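Local atomic coordinates of alpha-/beta-galactoside alpha-2,3-sialyltransferase (Photobacterium phosphoreum, PDB entry 2ZWI), a protein that probably transfers sialic acid from a CMP-linked donor to galactosides through an alpha-2,3 linkage, and is seen here with CMP and zinc bound. Residues A[247-257]-A[286-296]; A[314-322]-A[330-340]. All coordinates share one frame; numbering follows the deposited sequence.

Contact 1: residues A[247-257]-A[286-296]; sequences ATAEQQIDILT and YNQQIIDAHNM
His294 lays its imidazole across the end of the contact, one face under the CB of Leu256 and its edge turned to the backbone of 247-257. With CG anti to its carbonyl carbon (chi1 -72°), the side chain carries the ring over to the neighbouring helix. Leu256 CB stands 3.6 Å from the centroid of the His294 ring in a CH-pi contact, while His294 NE2 donates to Ile253 O at 2.8 Å with an N-H...O angle of 150°. That carbonyl already accepts from Thr257 N within its own helix, so two donors grip it. Thr257 CG2 meets the ring edge at CE1, and ND1 has a weak bond from Lys260; a histidine suits this place because it offers a flat pi face to the CH of Leu256 and nitrogens in its rim to polar partners. Helices 249-257 and 287-294 run nearly parallel, crossing at -26° with axes 9.3 Å apart, and pack on the same side of the parallel sheet that holds strands 236-240 and 275-279, in the nucleotide-binding half of a GT-B fold. Between them Ile290 is a knob in the hole formed by Ala249, Gln252, Ile253 and Leu256, its CD1 lying 3.9 Å from Gln252 CB. Ala249, small enough to admit a ring, sets its CB over one face of Tyr286, 4.1 Å from the centroid. Tyr286 OH lies 2.6 Å from Ala247 O and also near Thr242 O, but its position is uncertain, so these bonds are doubtful. Gln252 crosses this tyrosine at about a right angle; NE2 bonds Thr248 O, and OE1 takes the N-H of Thr242, next to CMP-binding Gly241.

Contact 2: residues A[314-322]-A[330-340]; sequences LPDAVGGMG and PNTVENKFIFY
Phe337 turns its ring so that Gly319 CA lies over the centre of one face, 4.2 Å from the centroid and 12° off the normal. Its CG takes the crowded position between backbone N and carbonyl carbon (chi1 55°), folding the ring back against the neighbouring strand, and the lack of a side chain at Gly319 leaves the hollow that this broad ring fills. Gly320 lies next, its backbone angles leaving no room for a CB beside the carbonyl O of Gly319. Gly322, bare of side chain, makes way for the Tyr340 ring by its CA; Ile338 CG2 is 3.4 Å from Gly322 N. Met321 fills a different hollow: bent at chi2 and chi3, its thioether curls back until CE rests 3.8 Å from Phe339 CB. At the other end Val333 presses CG2 against Val318 CB at 3.8 Å, and Leu314 CD2 reaches the CG corner of the Pro330 ring. Lys336 passes alongside short Ala317, CE by its CB, and bends at its last torsion to bring NZ to Glu334 OE1 at 2.8 Å.

Between the face of Ala317, Met321 and Phe339 and that of Val318 and Ile338, the strands are pinned in parallel. Val318 O takes the N-H of Lys336 at 2.8 Å, almost straight at 175°, with a weak second bond from Asn335 ND2; Gly320 O receives Phe339 N at 2.6 Å. A one-residue shift between Val318 and Gly320 makes a beta bulge. Strand 317-321, helix 325-328 and strand 334-340 form a beta-alpha-beta crossover, the repeating step of the Rossmann-like sheet in GT-B glycosyltransferases, and Gly322, just after its strand, lies near the bound CMP.

Contact 1 comes first along the chain and contact 2 follows once it has closed; their centres are about 17 Å apart, on the same side of the chain's centre. They share the six-stranded parallel sheet: contact 2 is two of its strands, and contact 1 is a helix pair laid against it. Helix 249-259 joins the two, since Ile255 puts CD1 3.4 Å from Met321 SD and also touches Phe337 and Phe339, and Gln252 lies on Met321. Strand 236-240 lies beside 317-321 and under the helix. Both contacts therefore build the domain carrying much of the CMP pocket; Gln252 and Gly322 lie about 7 and 6 Å from the bound CMP, between nearest atoms.

Contact 1: residues A[247-257]-A[286-296]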
loop_
_atom_site.group_PDB
_atom_site.type_symbol
_atom_site.label_atom_id
_atom_site.label_comp_id
_atom_site.label_asym_id
_atom_site.label_seq_id
_atom_site.Cartn_x
_atom_site.Cartn_y
_atom_site.Cartn_z
ATOM N N ALA A 247 -18.463 0.355 -8.264
ATOM C CA ALA A 247 -19.874 0.245 -7.844
ATOM C C ALA A 247 -20.616 1.584 -7.827
ATOM O O ALA A 247 -20.010 2.654 -7.730
ATOM C CB ALA A 247 -19.987 -0.446 -6.468
ATOM N N THR A 248 -21.937 1.519 -7.921
ATOM C CA THR A 248 -22.748 2.721 -7.802
ATOM C C THR A 248 -23.061 2.944 -6.327
ATOM O O THR A 248 -22.845 2.048 -5.511
ATOM C CB THR A 248 -24.059 2.585 -8.581
ATOM O OG1 THR A 248 -24.841 1.545 -7.996
ATOM C CG2 THR A 248 -23.779 2.255 -10.065
ATOM N N ALA A 249 -23.583 4.125 -5.991
ATOM C CA ALA A 249 -24.004 4.391 -4.626
ATOM C C ALA A 249 -25.188 3.483 -4.241
ATOM O O ALA A 249 -25.188 2.879 -3.170
ATOM C CB ALA A 249 -24.344 5.860 -4.448
ATOM N N GLU A 250 -26.176 3.376 -5.134
ATOM C CA GLU A 250 -27.327 2.486 -4.933
ATOM C C GLU A 250 -26.910 1.053 -4.588
ATOM O O GLU A 250 -27.484 0.435 -3.690
ATOM C CB GLU A 250 -28.228 2.479 -6.182
ATOM C CG GLU A 250 -29.547 1.717 -6.010
ATOM C CD GLU A 250 -30.352 1.607 -7.306
ATOM O OE1 GLU A 250 -31.599 1.440 -7.230
ATOM O OE2 GLU A 250 -29.737 1.688 -8.399
ATOM N N GLN A 251 -25.909 0.521 -5.289
ATOM C CA GLN A 251 -25.493 -0.873 -5.061
ATOM C C GLN A 251 -24.892 -1.049 -3.666
ATOM O O GLN A 251 -25.173 -2.034 -2.983
ATOM C CB GLN A 251 -24.532 -1.340 -6.140
ATOM C CG GLN A 251 -25.198 -1.589 -7.506
ATOM C CD GLN A 251 -24.184 -1.708 -8.631
ATOM O OE1 GLN A 251 -24.518 -2.136 -9.737
ATOM N NE2 GLN A 251 -22.937 -1.331 -8.356
ATOM N N GLN A 252 -24.102 -0.064 -3.235
ATOM C CA GLN A 252 -23.561 -0.048 -1.876
ATOM C C GLN A 252 -24.637 0.160 -0.784
ATOM O O GLN A 252 -24.564 -0.454 0.283
ATOM C CB GLN A 252 -22.428 0.976 -1.772
ATOM C CG GLN A 252 -21.193 0.523 -2.572
ATOM C CD GLN A 252 -20.143 1.588 -2.720
ATOM O OE1 GLN A 252 -19.281 1.749 -1.857
ATOM N NE2 GLN A 252 -20.184 2.305 -3.838
ATOM N N ILE A 253 -25.622 1.012 -1.064
ATOM C CA ILE A 253 -26.791 1.188 -0.180
ATOM C C ILE A 253 -27.542 -0.131 -0.037
ATOM O O ILE A 253 -27.919 -0.521 1.075
ATOM C CB ILE A 253 -27.749 2.302 -0.704
ATOM C CG1 ILE A 253 -27.140 3.691 -0.491
ATOM C CG2 ILE A 253 -29.117 2.252 -0.003
ATOM C CD1 ILE A 253 -27.678 4.753 -1.475
ATOM N N ASP A 254 -27.746 -0.820 -1.159
ATOM C CA ASP A 254 -28.432 -2.118 -1.180
ATOM C C ASP A 254 -27.685 -3.203 -0.387
ATOM O O ASP A 254 -28.304 -3.981 0.358
ATOM C CB ASP A 254 -28.662 -2.589 -2.619
ATOM C CG ASP A 254 -29.754 -1.792 -3.347
ATOM O OD1 ASP A 254 -29.852 -1.971 -4.581
ATOM O OD2 ASP A 254 -30.508 -1.002 -2.714
ATOM N N ILE A 255 -26.364 -3.246 -0.562
ATOM C CA ILE A 255 -25.483 -4.143 0.209
ATOM C C ILE A 255 -25.646 -3.894 1.703
ATOM O O ILE A 255 -25.722 -4.832 2.479
ATOM C CB ILE A 255 -23.987 -3.982 -0.161
ATOM C CG1 ILE A 255 -23.709 -4.527 -1.559
ATOM C CG2 ILE A 255 -23.071 -4.717 0.852
ATOM C CD1 ILE A 255 -22.449 -3.980 -2.175
ATOM N N LEU A 256 -25.671 -2.631 2.099
ATOM C CA LEU A 256 -25.864 -2.284 3.502
ATOM C C LEU A 256 -27.251 -2.657 4.042
ATOM O O LEU A 256 -27.371 -3.028 5.225
ATOM C CB LEU A 256 -25.560 -0.817 3.746
ATOM C CG LEU A 256 -24.071 -0.556 3.901
ATOM C CD1 LEU A 256 -23.766 0.907 3.561
ATOM C CD2 LEU A 256 -23.584 -0.950 5.295
ATOM N N THR A 257 -28.289 -2.583 3.204
ATOM C CA THR A 257 -29.605 -3.007 3.695
ATOM C C THR A 257 -29.712 -4.523 3.819
ATOM O O THR A 257 -30.317 -5.004 4.761
ATOM C CB THR A 257 -30.871 -2.370 3.008
ATOM O OG1 THR A 257 -31.659 -3.364 2.327
ATOM C CG2 THR A 257 -30.561 -1.205 2.142
ATOM N N TYR A 286 -19.773 10.167 -4.117
ATOM C CA TYR A 286 -21.157 9.853 -3.756
ATOM C C TYR A 286 -21.341 9.399 -2.297
ATOM O O TYR A 286 -22.390 8.846 -1.963
ATOM C CB TYR A 286 -21.799 8.844 -4.740
ATOM C CG TYR A 286 -21.021 7.552 -5.011
ATOM C CD1 TYR A 286 -20.203 6.966 -4.039
ATOM C CD2 TYR A 286 -21.149 6.897 -6.231
ATOM C CE1 TYR A 286 -19.526 5.775 -4.292
ATOM C CE2 TYR A 286 -20.479 5.717 -6.492
ATOM C CZ TYR A 286 -19.659 5.170 -5.520
ATOM O OH TYR A 286 -19.004 4.001 -5.779
ATOM N N ASN A 287 -20.344 9.636 -1.439
ATOM C CA ASN A 287 -20.368 9.154 -0.045
ATOM C C ASN A 287 -21.530 9.653 0.830
ATOM O O ASN A 287 -22.043 8.905 1.665
ATOM C CB ASN A 287 -19.049 9.456 0.684
ATOM C CG ASN A 287 -17.845 8.820 0.024
ATOM O OD1 ASN A 287 -16.757 9.398 0.028
ATOM N ND2 ASN A 287 -18.026 7.641 -0.549
ATOM N N GLN A 288 -21.924 10.916 0.661
ATOM C CA GLN A 288 -23.033 11.458 1.449
ATOM C C GLN A 288 -24.360 10.727 1.187
ATOM O O GLN A 288 -25.139 10.532 2.122
ATOM C CB GLN A 288 -23.180 12.974 1.261
ATOM C CG GLN A 288 -23.951 13.667 2.409
ATOM C CD GLN A 288 -23.304 13.452 3.777
ATOM O OE1 GLN A 288 -22.129 13.755 3.976
ATOM N NE2 GLN A 288 -24.074 12.923 4.721
ATOM N N GLN A 289 -24.598 10.314 -0.063
ATOM C CA GLN A 289 -25.794 9.545 -0.446
ATOM C C GLN A 289 -25.910 8.224 0.332
ATOM O O GLN A 289 -26.990 7.866 0.830
ATOM C CB GLN A 289 -25.777 9.210 -1.941
ATOM C CG GLN A 289 -25.815 10.393 -2.911
ATOM C CD GLN A 289 -25.920 9.953 -4.370
ATOM O OE1 GLN A 289 -26.367 10.712 -5.237
ATOM N NE2 GLN A 289 -25.526 8.728 -4.641
ATOM N N ILE A 290 -24.796 7.495 0.399
ATOM C CA ILE A 290 -24.720 6.224 1.121
ATOM C C ILE A 290 -24.884 6.448 2.631
ATOM O O ILE A 290 -25.703 5.779 3.273
ATOM C CB ILE A 290 -23.389 5.464 0.821
ATOM C CG1 ILE A 290 -23.164 5.305 -0.698
ATOM C CG2 ILE A 290 -23.375 4.105 1.523
ATOM C CD1 ILE A 290 -21.782 4.777 -1.081
ATOM N N ILE A 291 -24.121 7.401 3.177
ATOM C CA ILE A 291 -24.102 7.712 4.616
ATOM C C ILE A 291 -25.478 8.111 5.149
ATOM O O ILE A 291 -25.857 7.739 6.261
ATOM C CB ILE A 291 -23.057 8.827 4.951
ATOM C CG1 ILE A 291 -21.636 8.270 4.892
ATOM C CG2 ILE A 291 -23.299 9.428 6.337
ATOM C CD1 ILE A 291 -20.558 9.351 4.789
ATOM N N ASP A 292 -26.218 8.860 4.346
ATOM C CA ASP A 292 -27.527 9.351 4.744
ATOM C C ASP A 292 -28.544 8.231 4.734
ATOM O O ASP A 292 -29.353 8.112 5.662
ATOM C CB ASP A 292 -27.988 10.468 3.803
ATOM C CG ASP A 292 -27.271 11.781 4.059
ATOM O OD1 ASP A 292 -26.614 11.925 5.123
ATOM O OD2 ASP A 292 -27.376 12.676 3.188
ATOM N N ALA A 293 -28.496 7.405 3.687
ATOM C CA ALA A 293 -29.462 6.322 3.511
ATOM C C ALA A 293 -29.393 5.311 4.649
ATOM O O ALA A 293 -30.368 4.577 4.883
ATOM C CB ALA A 293 -29.270 5.640 2.168
ATOM N N HIS A 294 -28.261 5.289 5.361
ATOM C CA HIS A 294 -28.051 4.320 6.434
ATOM C C HIS A 294 -27.712 4.847 7.839
ATOM O O HIS A 294 -27.486 4.052 8.762
ATOM C CB HIS A 294 -27.088 3.220 5.991
ATOM C CG HIS A 294 -27.693 2.278 5.004
ATOM N ND1 HIS A 294 -28.702 1.401 5.341
ATOM C CD2 HIS A 294 -27.465 2.099 3.683
ATOM C CE1 HIS A 294 -29.057 0.711 4.273
ATOM N NE2 HIS A 294 -28.319 1.113 3.255
ATOM N N ASN A 295 -27.701 6.166 8.007
ATOM C CA ASN A 295 -27.347 6.787 9.289
ATOM C C ASN A 295 -26.056 6.236 9.881
ATOM O O ASN A 295 -26.015 5.773 11.024
ATOM C CB ASN A 295 -28.492 6.674 10.298
ATOM C CG ASN A 295 -29.664 7.544 9.935
ATOM O OD1 ASN A 295 -29.583 8.380 9.029
ATOM N ND2 ASN A 295 -30.767 7.356 10.640
ATOM N N MET A 296 -24.999 6.303 9.088
ATOM C CA MET A 296 -23.713 5.757 9.485
ATOM C C MET A 296 -22.801 6.864 9.983
ATOM O O MET A 296 -22.877 7.997 9.520
ATOM C CB MET A 296 -23.083 5.036 8.301
ATOM C CG MET A 296 -23.802 3.735 7.954
ATOM S SD MET A 296 -23.097 2.960 6.516
ATOM C CE MET A 296 -23.371 4.222 5.294
#

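Contact 2: residues A[314-322]-A[330-340]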
loop_
_atom_site.group_PDB
_atom_site.type_symbol
_atom_site.label_atom_id
_atom_site.label_comp_id
_atom_site.label_asym_id
_atom_site.label_seq_id
_atom_site.Cartn_x
_atom_site.Cartn_y
_atom_site.Cartn_z
ATOM N N LEU A 314 -8.678 0.735 15.087
ATOM C CA LEU A 314 -9.348 -0.301 14.293
ATOM C C LEU A 314 -10.678 -0.687 14.925
ATOM O O LEU A 314 -10.794 -0.658 16.149
ATOM C CB LEU A 314 -8.449 -1.537 14.168
ATOM C CG LEU A 314 -7.571 -1.759 12.925
ATOM C CD1 LEU A 314 -7.563 -0.592 11.926
ATOM C CD2 LEU A 314 -6.174 -2.114 13.378
ATOM N N PRO A 315 -11.667 -1.073 14.091
ATOM C CA PRO A 315 -12.973 -1.477 14.583
ATOM C C PRO A 315 -12.947 -2.957 14.942
ATOM O O PRO A 315 -11.904 -3.615 14.805
ATOM C CB PRO A 315 -13.867 -1.261 13.364
ATOM C CG PRO A 315 -12.980 -1.647 12.218
ATOM C CD PRO A 315 -11.601 -1.161 12.616
ATOM N N ASP A 316 -14.087 -3.476 15.379
ATOM C CA ASP A 316 -14.193 -4.876 15.713
ATOM C C ASP A 316 -14.327 -5.723 14.462
ATOM O O ASP A 316 -13.864 -6.871 14.419
ATOM C CB ASP A 316 -15.371 -5.098 16.657
ATOM C CG ASP A 316 -15.144 -4.451 18.002
ATOM O OD1 ASP A 316 -14.290 -4.966 18.755
ATOM O OD2 ASP A 316 -15.788 -3.417 18.293
ATOM N N ALA A 317 -14.943 -5.140 13.437
ATOM C CA ALA A 317 -15.264 -5.870 12.238
ATOM C C ALA A 317 -15.321 -4.949 11.048
ATOM O O ALA A 317 -15.474 -3.724 11.179
ATOM C CB ALA A 317 -16.596 -6.628 12.392
ATOM N N VAL A 318 -15.227 -5.566 9.877
ATOM C CA VAL A 318 -15.123 -4.843 8.637
ATOM C C VAL A 318 -15.897 -5.624 7.582
ATOM O O VAL A 318 -16.151 -6.821 7.745
ATOM C CB VAL A 318 -13.612 -4.670 8.295
ATOM C CG1 VAL A 318 -13.111 -5.726 7.298
ATOM C CG2 VAL A 318 -13.315 -3.270 7.851
ATOM N N GLY A 319 -16.323 -4.927 6.535
ATOM C CA GLY A 319 -16.956 -5.550 5.373
ATOM C C GLY A 319 -17.118 -4.492 4.299
ATOM O O GLY A 319 -17.000 -3.298 4.575
ATOM N N GLY A 320 -17.355 -4.912 3.064
ATOM C CA GLY A 320 -17.601 -3.936 2.022
ATOM C C GLY A 320 -17.158 -4.402 0.670
ATOM O O GLY A 320 -17.413 -5.534 0.283
ATOM N N MET A 321 -16.473 -3.516 -0.034
ATOM C CA MET A 321 -16.201 -3.682 -1.449
ATOM C C MET A 321 -14.749 -4.058 -1.661
ATOM O O MET A 321 -13.887 -3.634 -0.895
ATOM C CB MET A 321 -16.521 -2.364 -2.179
ATOM C CG MET A 321 -17.801 -1.634 -1.664
ATOM S SD MET A 321 -19.278 -2.653 -1.900
ATOM C CE MET A 321 -19.068 -3.113 -3.639
ATOM N N GLY A 322 -14.484 -4.863 -2.691
ATOM C CA GLY A 322 -13.118 -5.260 -3.048
ATOM C C GLY A 322 -12.208 -4.048 -3.080
ATOM O O GLY A 322 -12.527 -3.061 -3.743
ATOM N N PRO A 330 -5.160 -5.805 9.709
ATOM C CA PRO A 330 -4.744 -6.908 10.588
ATOM C C PRO A 330 -5.793 -8.019 10.646
ATOM O O PRO A 330 -6.997 -7.733 10.622
ATOM C CB PRO A 330 -4.592 -6.226 11.948
ATOM C CG PRO A 330 -4.306 -4.762 11.597
ATOM C CD PRO A 330 -5.189 -4.511 10.419
ATOM N N ASN A 331 -5.344 -9.274 10.702
ATOM C CA ASN A 331 -6.257 -10.429 10.644
ATOM C C ASN A 331 -7.070 -10.679 11.923
ATOM O O ASN A 331 -7.909 -11.576 11.957
ATOM C CB ASN A 331 -5.521 -11.708 10.184
ATOM C CG ASN A 331 -4.403 -12.139 11.136
ATOM O OD1 ASN A 331 -3.481 -12.860 10.739
ATOM N ND2 ASN A 331 -4.480 -11.710 12.384
ATOM N N THR A 332 -6.815 -9.872 12.959
ATOM C CA THR A 332 -7.602 -9.870 14.204
ATOM C C THR A 332 -8.955 -9.184 14.011
ATOM O O THR A 332 -9.885 -9.409 14.786
ATOM C CB THR A 332 -6.876 -9.089 15.328
ATOM O OG1 THR A 332 -6.440 -7.841 14.797
ATOM C CG2 THR A 332 -5.662 -9.854 15.841
ATOM N N VAL A 333 -9.065 -8.310 13.013
ATOM C CA VAL A 333 -10.373 -7.720 12.704
ATOM C C VAL A 333 -11.195 -8.663 11.817
ATOM O O VAL A 333 -10.723 -9.131 10.786
ATOM C CB VAL A 333 -10.311 -6.200 12.242
ATOM C CG1 VAL A 333 -8.902 -5.768 11.871
ATOM C CG2 VAL A 333 -11.345 -5.847 11.166
ATOM N N GLU A 334 -12.401 -8.978 12.259
ATOM C CA GLU A 334 -13.280 -9.887 11.527
ATOM C C GLU A 334 -13.744 -9.297 10.193
ATOM O O GLU A 334 -14.254 -8.184 10.149
ATOM C CB GLU A 334 -14.489 -10.248 12.384
ATOM C CG GLU A 334 -15.493 -11.178 11.674
ATOM C CD GLU A 334 -16.851 -11.248 12.365
ATOM O OE1 GLU A 334 -17.112 -10.455 13.299
ATOM O OE2 GLU A 334 -17.672 -12.098 11.960
ATOM N N ASN A 335 -13.572 -10.054 9.111
ATOM C CA ASN A 335 -14.108 -9.671 7.807
ATOM C C ASN A 335 -15.455 -10.365 7.580
ATOM O O ASN A 335 -15.496 -11.579 7.416
ATOM C CB ASN A 335 -13.116 -10.054 6.705
ATOM C CG ASN A 335 -13.479 -9.477 5.338
ATOM O OD1 ASN A 335 -12.853 -9.817 4.338
ATOM N ND2 ASN A 335 -14.485 -8.619 5.288
ATOM N N LYS A 336 -16.549 -9.606 7.578
ATOM C CA LYS A 336 -17.876 -10.206 7.464
ATOM C C LYS A 336 -18.304 -10.576 6.040
ATOM O O LYS A 336 -19.028 -11.554 5.849
ATOM C CB LYS A 336 -18.945 -9.336 8.147
ATOM C CG LYS A 336 -18.815 -9.284 9.667
ATOM C CD LYS A 336 -20.070 -8.727 10.300
ATOM C CE LYS A 336 -19.938 -8.598 11.802
ATOM N NZ LYS A 336 -19.770 -9.900 12.467
ATOM N N PHE A 337 -17.863 -9.795 5.052
ATOM C CA PHE A 337 -18.217 -10.005 3.641
ATOM C C PHE A 337 -17.401 -9.060 2.760
ATOM O O PHE A 337 -17.026 -7.976 3.206
ATOM C CB PHE A 337 -19.724 -9.776 3.396
ATOM C CG PHE A 337 -20.229 -8.421 3.850
ATOM C CD1 PHE A 337 -20.131 -7.307 3.016
ATOM C CD2 PHE A 337 -20.792 -8.261 5.114
ATOM C CE1 PHE A 337 -20.585 -6.058 3.432
ATOM C CE2 PHE A 337 -21.249 -7.014 5.537
ATOM C CZ PHE A 337 -21.144 -5.912 4.690
ATOM N N ILE A 338 -17.099 -9.480 1.530
ATOM C CA ILE A 338 -16.577 -8.558 0.514
ATOM C C ILE A 338 -17.371 -8.709 -0.782
ATOM O O ILE A 338 -17.567 -9.826 -1.269
ATOM C CB ILE A 338 -15.062 -8.756 0.209
ATOM C CG1 ILE A 338 -14.216 -8.749 1.490
ATOM C CG2 ILE A 338 -14.562 -7.660 -0.726
ATOM C CD1 ILE A 338 -12.703 -8.944 1.220
ATOM N N PHE A 339 -17.842 -7.587 -1.321
ATOM C CA PHE A 339 -18.517 -7.578 -2.615
ATOM C C PHE A 339 -17.573 -7.137 -3.709
ATOM O O PHE A 339 -16.819 -6.174 -3.554
ATOM C CB PHE A 339 -19.758 -6.685 -2.620
ATOM C CG PHE A 339 -20.975 -7.344 -2.034
ATOM C CD1 PHE A 339 -22.010 -7.787 -2.859
ATOM C CD2 PHE A 339 -21.075 -7.546 -0.658
ATOM C CE1 PHE A 339 -23.135 -8.414 -2.318
ATOM C CE2 PHE A 339 -22.186 -8.177 -0.115
ATOM C CZ PHE A 339 -23.221 -8.605 -0.940
ATOM N N TYR A 340 -17.649 -7.851 -4.819
ATOM C CA TYR A 340 -16.822 -7.577 -5.978
ATOM C C TYR A 340 -17.693 -7.303 -7.206
ATOM O O TYR A 340 -18.743 -7.920 -7.385
ATOM C CB TYR A 340 -15.927 -8.781 -6.266
ATOM C CG TYR A 340 -14.996 -9.181 -5.139
ATOM C CD1 TYR A 340 -15.411 -10.071 -4.144
ATOM C CD2 TYR A 340 -13.693 -8.670 -5.073
ATOM C CE1 TYR A 340 -14.542 -10.454 -3.112
ATOM C CE2 TYR A 340 -12.824 -9.044 -4.050
ATOM C CZ TYR A 340 -13.253 -9.938 -3.078
ATOM O OH TYR A 340 -12.391 -10.317 -2.070
#